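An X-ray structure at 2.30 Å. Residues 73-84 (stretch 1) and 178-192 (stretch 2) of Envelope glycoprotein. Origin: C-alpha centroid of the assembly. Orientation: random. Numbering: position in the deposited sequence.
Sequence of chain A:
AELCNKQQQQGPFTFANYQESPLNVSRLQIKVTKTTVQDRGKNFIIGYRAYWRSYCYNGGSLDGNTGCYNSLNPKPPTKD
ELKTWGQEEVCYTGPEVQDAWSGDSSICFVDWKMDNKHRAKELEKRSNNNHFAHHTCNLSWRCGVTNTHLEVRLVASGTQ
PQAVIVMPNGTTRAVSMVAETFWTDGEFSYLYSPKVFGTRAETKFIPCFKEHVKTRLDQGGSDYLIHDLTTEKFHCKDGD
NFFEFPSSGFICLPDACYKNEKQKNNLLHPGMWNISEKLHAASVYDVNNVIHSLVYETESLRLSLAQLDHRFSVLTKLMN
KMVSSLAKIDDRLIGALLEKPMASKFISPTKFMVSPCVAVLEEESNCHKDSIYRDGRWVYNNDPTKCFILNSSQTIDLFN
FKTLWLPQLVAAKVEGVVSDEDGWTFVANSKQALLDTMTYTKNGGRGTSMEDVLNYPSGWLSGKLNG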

# COMPACT_ATOMS: atom_id res chain seq x y z
N ASN A 73 -16.15 27.93 24.21
CA ASN A 73 -16.01 27.13 25.41
C ASN A 73 -16.43 25.69 25.17
O ASN A 73 -17.54 25.45 24.69
CB ASN A 73 -16.83 27.72 26.56
CG ASN A 73 -16.44 29.15 26.88
OD1 ASN A 73 -17.09 30.10 26.42
ND2 ASN A 73 -15.39 29.32 27.66
N PRO A 74 -15.57 24.72 25.48
CA PRO A 74 -15.96 23.32 25.32
C PRO A 74 -16.72 22.82 26.53
O PRO A 74 -16.36 23.08 27.68
CB PRO A 74 -14.61 22.61 25.19
CG PRO A 74 -13.69 23.43 26.04
CD PRO A 74 -14.17 24.87 25.92
N LYS A 75 -17.80 22.10 26.27
CA LYS A 75 -18.61 21.46 27.31
C LYS A 75 -18.77 20.00 26.94
O LYS A 75 -19.84 19.58 26.47
CB LYS A 75 -19.95 22.17 27.49
CG LYS A 75 -19.88 23.41 28.38
CD LYS A 75 -19.60 23.04 29.83
CE LYS A 75 -19.02 24.22 30.60
NZ LYS A 75 -18.65 23.86 32.00
N PRO A 76 -17.73 19.19 27.12
CA PRO A 76 -17.81 17.78 26.76
C PRO A 76 -18.83 17.06 27.63
O PRO A 76 -18.88 17.28 28.85
CB PRO A 76 -16.39 17.26 27.02
CG PRO A 76 -15.83 18.21 28.02
CD PRO A 76 -16.43 19.54 27.70
N PRO A 77 -19.68 16.22 27.04
CA PRO A 77 -20.73 15.57 27.82
C PRO A 77 -20.15 14.65 28.89
O PRO A 77 -19.03 14.16 28.78
CB PRO A 77 -21.51 14.77 26.77
CG PRO A 77 -20.57 14.62 25.62
CD PRO A 77 -19.74 15.86 25.61
N THR A 78 -20.94 14.43 29.94
CA THR A 78 -20.56 13.50 30.98
C THR A 78 -20.72 12.07 30.47
O THR A 78 -21.19 11.82 29.36
CB THR A 78 -21.40 13.72 32.24
OG1 THR A 78 -22.73 13.26 32.01
CG2 THR A 78 -21.43 15.20 32.59
N LYS A 79 -20.33 11.11 31.31
CA LYS A 79 -20.43 9.70 30.94
C LYS A 79 -21.87 9.31 30.66
O LYS A 79 -22.18 8.76 29.59
CB LYS A 79 -19.84 8.83 32.04
CG LYS A 79 -19.44 7.43 31.60
CD LYS A 79 -18.87 6.64 32.77
CE LYS A 79 -18.41 5.25 32.33
NZ LYS A 79 -17.70 4.54 33.44
N ASP A 80 -22.78 9.60 31.60
CA ASP A 80 -24.18 9.25 31.41
C ASP A 80 -24.82 10.04 30.28
O ASP A 80 -25.69 9.52 29.57
CB ASP A 80 -24.95 9.45 32.71
CG ASP A 80 -24.23 8.87 33.91
OD1 ASP A 80 -23.58 7.81 33.76
OD2 ASP A 80 -24.32 9.46 35.01
N GLU A 81 -24.41 11.30 30.11
CA GLU A 81 -24.88 12.09 28.98
C GLU A 81 -24.50 11.44 27.66
O GLU A 81 -25.33 11.25 26.77
CB GLU A 81 -24.31 13.51 29.05
CG GLU A 81 -25.27 14.55 29.59
CD GLU A 81 -24.69 15.94 29.52
OE1 GLU A 81 -23.64 16.19 30.15
OE2 GLU A 81 -25.29 16.79 28.82
N LEU A 82 -23.22 11.08 27.52
CA LEU A 82 -22.76 10.45 26.29
C LEU A 82 -23.45 9.11 26.05
O LEU A 82 -23.69 8.74 24.90
CB LEU A 82 -21.24 10.28 26.34
CG LEU A 82 -20.56 9.79 25.07
CD1 LEU A 82 -21.02 10.60 23.88
CD2 LEU A 82 -19.05 9.86 25.24
N LYS A 83 -23.78 8.39 27.12
CA LYS A 83 -24.48 7.12 26.98
C LYS A 83 -25.87 7.32 26.39
O LYS A 83 -26.29 6.59 25.48
CB LYS A 83 -24.58 6.42 28.33
CG LYS A 83 -23.27 5.86 28.83
CD LYS A 83 -23.36 5.44 30.28
CE LYS A 83 -22.02 4.94 30.78
NZ LYS A 83 -22.09 3.52 31.23
N THR A 84 -26.62 8.31 26.90
CA THR A 84 -27.94 8.57 26.35
C THR A 84 -27.88 9.24 24.99
O THR A 84 -28.83 9.13 24.21
CB THR A 84 -28.77 9.41 27.33
OG1 THR A 84 -30.16 9.32 26.98
CG2 THR A 84 -28.35 10.87 27.30
N VAL A 178 -11.54 -2.70 34.20
CA VAL A 178 -12.53 -2.78 35.27
C VAL A 178 -13.91 -2.34 34.79
O VAL A 178 -14.90 -3.05 35.01
CB VAL A 178 -12.09 -1.95 36.51
CG1 VAL A 178 -11.12 -2.76 37.35
CG2 VAL A 178 -11.46 -0.64 36.08
N ALA A 179 -14.01 -1.18 34.15
CA ALA A 179 -15.31 -0.71 33.66
C ALA A 179 -15.13 0.40 32.63
O ALA A 179 -14.61 1.47 32.96
CB ALA A 179 -16.16 -0.22 34.83
N GLU A 180 -15.54 0.13 31.39
CA GLU A 180 -16.03 1.14 30.45
C GLU A 180 -15.12 2.37 30.40
O GLU A 180 -15.47 3.45 30.86
CB GLU A 180 -17.46 1.54 30.80
CG GLU A 180 -18.52 0.77 30.04
CD GLU A 180 -19.86 1.46 30.05
OE1 GLU A 180 -20.70 1.16 29.17
OE2 GLU A 180 -20.08 2.31 30.93
N THR A 181 -13.92 2.17 29.85
CA THR A 181 -12.96 3.26 29.73
C THR A 181 -13.59 4.50 29.10
O THR A 181 -14.10 4.45 27.98
CB THR A 181 -11.73 2.80 28.93
OG1 THR A 181 -10.85 3.91 28.73
CG2 THR A 181 -12.14 2.24 27.59
N PHE A 182 -13.56 5.60 29.85
CA PHE A 182 -14.13 6.88 29.45
C PHE A 182 -13.08 7.97 29.66
O PHE A 182 -12.28 7.90 30.59
CB PHE A 182 -15.40 7.19 30.26
CG PHE A 182 -15.84 8.63 30.18
CD1 PHE A 182 -16.66 9.06 29.15
CD2 PHE A 182 -15.46 9.55 31.16
CE1 PHE A 182 -17.07 10.38 29.08
CE2 PHE A 182 -15.87 10.86 31.09
CZ PHE A 182 -16.68 11.28 30.05
N TRP A 183 -13.09 8.97 28.78
CA TRP A 183 -12.19 10.10 28.95
C TRP A 183 -12.69 11.28 28.13
O TRP A 183 -13.61 11.17 27.32
CB TRP A 183 -10.74 9.74 28.58
CG TRP A 183 -10.42 9.75 27.12
CD1 TRP A 183 -9.92 10.80 26.41
CD2 TRP A 183 -10.52 8.66 26.21
NE1 TRP A 183 -9.73 10.43 25.10
CE2 TRP A 183 -10.09 9.12 24.95
CE3 TRP A 183 -10.95 7.33 26.33
CZ2 TRP A 183 -10.07 8.31 23.82
CZ3 TRP A 183 -10.94 6.52 25.20
CH2 TRP A 183 -10.50 7.01 23.97
N THR A 184 -12.05 12.43 28.36
CA THR A 184 -12.47 13.71 27.81
C THR A 184 -11.25 14.46 27.30
O THR A 184 -10.22 14.51 27.98
CB THR A 184 -13.20 14.54 28.88
OG1 THR A 184 -14.55 14.09 29.00
CG2 THR A 184 -13.18 16.01 28.53
N ASP A 185 -11.36 15.04 26.11
CA ASP A 185 -10.28 15.83 25.52
C ASP A 185 -10.91 17.05 24.85
O ASP A 185 -11.44 16.95 23.74
CB ASP A 185 -9.46 15.02 24.52
CG ASP A 185 -8.11 15.66 24.21
OD1 ASP A 185 -7.95 16.88 24.44
OD2 ASP A 185 -7.20 14.94 23.74
N GLY A 186 -10.85 18.19 25.53
CA GLY A 186 -11.40 19.42 24.97
C GLY A 186 -12.89 19.31 24.76
O GLY A 186 -13.66 19.12 25.70
N GLU A 187 -13.32 19.44 23.50
CA GLU A 187 -14.73 19.35 23.15
C GLU A 187 -15.27 17.94 23.23
O GLU A 187 -16.48 17.75 23.42
CB GLU A 187 -14.97 19.88 21.73
CG GLU A 187 -15.33 21.34 21.64
CD GLU A 187 -15.48 21.81 20.20
OE1 GLU A 187 -14.73 22.72 19.79
OE2 GLU A 187 -16.35 21.27 19.48
N PHE A 188 -14.41 16.94 23.09
CA PHE A 188 -14.84 15.58 22.82
C PHE A 188 -14.82 14.72 24.08
O PHE A 188 -14.00 14.93 24.98
CB PHE A 188 -13.96 14.93 21.75
CG PHE A 188 -14.03 15.62 20.41
CD1 PHE A 188 -14.85 15.13 19.41
CD2 PHE A 188 -13.28 16.75 20.16
CE1 PHE A 188 -14.91 15.75 18.18
CE2 PHE A 188 -13.34 17.38 18.94
CZ PHE A 188 -14.15 16.88 17.95
N SER A 189 -15.74 13.77 24.13
CA SER A 189 -15.76 12.73 25.16
C SER A 189 -15.84 11.38 24.47
O SER A 189 -16.58 11.21 23.49
CB SER A 189 -16.95 12.91 26.12
OG SER A 189 -16.71 13.98 27.02
N TYR A 190 -15.06 10.42 24.97
CA TYR A 190 -14.96 9.10 24.37
C TYR A 190 -15.33 8.05 25.40
O TYR A 190 -14.83 8.07 26.53
CB TYR A 190 -13.55 8.85 23.86
CG TYR A 190 -12.99 9.95 22.99
CD1 TYR A 190 -13.06 9.87 21.61
CD2 TYR A 190 -12.37 11.06 23.56
CE1 TYR A 190 -12.54 10.87 20.82
CE2 TYR A 190 -11.85 12.06 22.77
CZ TYR A 190 -11.94 11.96 21.40
OH TYR A 190 -11.42 12.96 20.61
N LEU A 191 -16.20 7.12 25.00
CA LEU A 191 -16.61 6.00 25.84
C LEU A 191 -16.48 4.71 25.05
O LEU A 191 -17.05 4.58 23.96
CB LEU A 191 -18.04 6.17 26.34
CG LEU A 191 -18.57 5.03 27.20
CD1 LEU A 191 -17.90 5.04 28.57
CD2 LEU A 191 -20.08 5.11 27.33
N TYR A 192 -15.73 3.76 25.60
CA TYR A 192 -15.51 2.46 24.98
C TYR A 192 -16.04 1.39 25.92
O TYR A 192 -15.56 1.24 27.05
CB TYR A 192 -14.02 2.25 24.69
CG TYR A 192 -13.66 0.86 24.23
CD1 TYR A 192 -12.93 0.00 25.04
CD2 TYR A 192 -14.03 0.41 22.97
CE1 TYR A 192 -12.59 -1.26 24.62
CE2 TYR A 192 -13.69 -0.86 22.54
CZ TYR A 192 -12.97 -1.69 23.37
OH TYR A 192 -12.63 -2.95 22.96

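Stretch 1 runs from the end of a strand through a proline-rich segment into a helix, and it lies across the β-hairpin of stretch 2, burying 657 Å² in total. Pro 74 turns toward it and meets the type II' turn from Asp 185 to Phe 188: Pro 74 CB lies 3.7 Å from Gly 186 O and 3.8 Å from Glu 187 CG. The positive phi of Gly 186, a value that favours glycine, belongs to this tight turn.

Lys 75 points away, whereas Pro 76 packs closely on the hairpin. Pro 76 CG approaches Gly 186 O at 3.3 Å and Thr 184 CG2 at 3.5 Å, and Pro 76 CB lies 3.3 Å from Ser 189 OG. A CA-H...O contact joins Pro 76 CA to Glu 187 O at 3.6 Å. All of these close approaches are made by carbon atoms of the proline.

At Pro 77 the contact becomes polar. Pro 77 O accepts a hydrogen bond from Ser 189 OG at 2.9 Å, and Ser 189 OG in turn accepts one from Thr 184 OG1, also at 2.9 Å. A short chain of hydrogen bonds thus runs from one hairpin strand to the other and on to the proline segment. Pro 77 O also sits at the edge of the Phe 182 ring, 3.9 Å from Phe 182 CZ.

Thr 78, pointing away from the hairpin, caps the helix: Thr 78 OG1 accepts from Glu 81 N at 3.2 Å, while Thr 78 N donates to Glu 81 OE1 at the same distance. The two bonds are reciprocal and secure the first turn.

Lys 79, in an extended all-t conformation, lays its aliphatic chain across Phe 182. Lys 79 CB stands 4.2 Å from the centroid of the Phe 182 ring and only 6° off the normal, a CH-pi contact over the face. Farther out, Lys 79 CE reaches Leu 191 CD1 at 3.8 Å, and Lys 79 NZ comes within 4.1 Å of Glu 180 OE2, beyond salt-bridge range.

One helical turn on from Thr 78, Leu 82 points toward the hairpin. Leu 82 CD2 packs 3.8 Å from Ser 189 CB and 4.0 Å from Leu 191 CB, and approaches Ser 189 O at 3.3 Å. The CA-to-CB bond of Lys 83 points sideways to the hairpin, but the end of the side chain comes nearer: Lys 83 NZ forms a salt bridge with Glu 180 OE2 at a very short 2.4 Å, while Lys 83 CG lies 3.6 Å from Leu 191 CD2.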